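Local coordinates for LPP20 lipofamily protein (Helicobacter pylori R046Wa, PDB 4KZS) that is a secreted protein of unknown function, probably linked to the outer membrane and the Tol-Pal system, built around a three-helix bundle, at residues N166-K169 with I170-N174. Residues are numbered along the deposited sequence; the frame is centred on the assembly and turned at random.
Sequences NYEK and IYYQN
Glu168 and Tyr172 both carry CG opposite the carbonyl carbon (chi1 -74° for Glu168), which sends their side chains the same way, one helical turn apart. The Glu168 chain then bends at chi2, bringing its carboxylate alongside the phenol, OE2 lying 3.4 Å from CE1 of Tyr172. The two flat groups are inclined by 37°, and OE2 stays beyond hydrogen-bonding range of the Tyr172 hydroxyl, so the geometry gives no hydrogen bond here, and the contact is consistent with van der Waals packing. Tyr167 and Ile170, three residues apart, also run side by side; the isoleucine CD1 meets CD1 of the Tyr167 ring obliquely at 4.1 Å.

The backbone bonds follow the i to i+4 pattern. Ile170 N donates almost straight to Asn166 O over 3.2 Å, whereas the Tyr171 N bond to Tyr167 O is bent, 131° at the hydrogen. Tyr172 N to Glu168 O and Gln173 N to Lys169 O, each 2.9 Å, continue the series. Past them, the amide of Asn174 turns back: its ND2 donates to Ile170 O over 3.0 Å, in the carbonyl plane and on a lone pair, giving that carbonyl a side-chain donor.

Glu168 and Tyr171 rest on helix 135-157, the former at Leu144 and Met148, the latter at Met140 and Leu144, while Tyr167 meets Phe121 and Tyr118 edge-to-face. The arrangement is that of a short alpha-helix, 165-172, packed on helices 103-121 and 135-157, consistent with the three-helix bundle described for this protein.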
loop_
_atom_site.group_PDB
_atom_site.type_symbol
_atom_site.label_atom_id
_atom_site.label_comp_id
_atom_site.label_asym_id
_atom_site.label_seq_id
_atom_site.Cartn_x
_atom_site.Cartn_y
_atom_site.Cartn_z
ATOM N N ASN A 166 5.720 15.855 6.440
ATOM C CA ASN A 166 6.540 15.374 7.512
ATOM C C ASN A 166 6.679 13.897 7.480
ATOM O O ASN A 166 7.737 13.358 7.778
ATOM C CB ASN A 166 5.931 15.765 8.838
ATOM C CG ASN A 166 6.963 16.282 9.789
ATOM O OD1 ASN A 166 7.664 15.496 10.433
ATOM N ND2 ASN A 166 7.100 17.623 9.857
ATOM N N TYR A 167 5.581 13.239 7.156
ATOM C CA TYR A 167 5.561 11.811 7.136
ATOM C C TYR A 167 6.364 11.338 5.966
ATOM O O TYR A 167 7.093 10.365 6.059
ATOM C CB TYR A 167 4.152 11.334 6.975
ATOM C CG TYR A 167 3.426 11.144 8.265
ATOM C CD1 TYR A 167 4.058 10.583 9.366
ATOM C CD2 TYR A 167 2.085 11.469 8.368
ATOM C CE1 TYR A 167 3.376 10.378 10.548
ATOM C CE2 TYR A 167 1.394 11.259 9.543
ATOM C CZ TYR A 167 2.043 10.719 10.634
ATOM O OH TYR A 167 1.367 10.500 11.814
ATOM N N GLU A 168 6.236 12.039 4.857
ATOM C CA GLU A 168 7.003 11.701 3.700
ATOM C C GLU A 168 8.481 11.657 4.084
ATOM O O GLU A 168 9.108 10.610 4.000
ATOM C CB GLU A 168 6.718 12.690 2.594
ATOM C CG GLU A 168 5.357 12.457 1.968
ATOM C CD GLU A 168 5.365 11.384 0.895
ATOM O OE1 GLU A 168 4.293 11.047 0.365
ATOM O OE2 GLU A 168 6.440 10.882 0.547
ATOM N N LYS A 169 9.019 12.772 4.556
ATOM C CA LYS A 169 10.368 12.785 5.125
ATOM C C LYS A 169 10.666 11.508 5.880
ATOM O O LYS A 169 11.498 10.718 5.469
ATOM C CB LYS A 169 10.605 14.002 6.023
ATOM C CG LYS A 169 12.032 14.099 6.544
ATOM C CD LYS A 169 13.027 14.408 5.420
ATOM C CE LYS A 169 14.456 14.485 5.947
ATOM N NZ LYS A 169 15.484 14.926 4.980
ATOM N N ILE A 170 9.969 11.281 6.973
ATOM C CA ILE A 170 10.196 10.058 7.759
ATOM C C ILE A 170 10.224 8.784 6.916
ATOM O O ILE A 170 10.851 7.801 7.292
ATOM C CB ILE A 170 9.104 9.939 8.809
ATOM C CG1 ILE A 170 9.232 11.092 9.793
ATOM C CG2 ILE A 170 9.144 8.584 9.496
ATOM C CD1 ILE A 170 7.944 11.339 10.548
ATOM N N TYR A 171 9.517 8.806 5.788
ATOM C CA TYR A 171 9.400 7.652 4.872
ATOM C C TYR A 171 10.642 7.523 3.981
ATOM O O TYR A 171 11.254 6.469 3.915
ATOM C CB TYR A 171 8.147 7.797 3.990
ATOM C CG TYR A 171 7.995 6.741 2.916
ATOM C CD1 TYR A 171 7.957 7.074 1.569
ATOM C CD2 TYR A 171 7.881 5.415 3.251
ATOM C CE1 TYR A 171 7.794 6.100 0.583
ATOM C CE2 TYR A 171 7.692 4.439 2.296
ATOM C CZ TYR A 171 7.663 4.785 0.949
ATOM O OH TYR A 171 7.494 3.782 -0.006
ATOM N N TYR A 172 11.010 8.604 3.302
ATOM C CA TYR A 172 12.213 8.601 2.481
ATOM C C TYR A 172 13.472 8.410 3.290
ATOM O O TYR A 172 14.414 7.771 2.804
ATOM C CB TYR A 172 12.287 9.799 1.538
ATOM C CG TYR A 172 11.306 9.638 0.417
ATOM C CD1 TYR A 172 10.404 10.624 0.113
ATOM C CD2 TYR A 172 11.234 8.445 -0.308
ATOM C CE1 TYR A 172 9.464 10.479 -0.918
ATOM C CE2 TYR A 172 10.298 8.271 -1.333
ATOM C CZ TYR A 172 9.415 9.295 -1.625
ATOM O OH TYR A 172 8.475 9.150 -2.598
ATOM N N GLN A 173 13.469 8.839 4.549
ATOM C CA GLN A 173 14.681 8.670 5.324
ATOM C C GLN A 173 14.811 7.416 6.147
ATOM O O GLN A 173 15.838 7.204 6.750
ATOM C CB GLN A 173 15.041 9.904 6.134
ATOM C CG GLN A 173 14.114 10.200 7.269
ATOM C CD GLN A 173 14.733 11.186 8.226
ATOM O OE1 GLN A 173 15.457 10.803 9.136
ATOM N NE2 GLN A 173 14.466 12.464 8.015
ATOM N N ASN A 174 13.809 6.564 6.147
ATOM C CA ASN A 174 13.892 5.357 6.961
ATOM C C ASN A 174 13.267 4.202 6.252
ATOM O O ASN A 174 13.629 3.050 6.503
ATOM C CB ASN A 174 13.157 5.535 8.299
ATOM C CG ASN A 174 13.771 6.613 9.164
ATOM O OD1 ASN A 174 14.928 6.502 9.576
ATOM N ND2 ASN A 174 13.009 7.667 9.441
#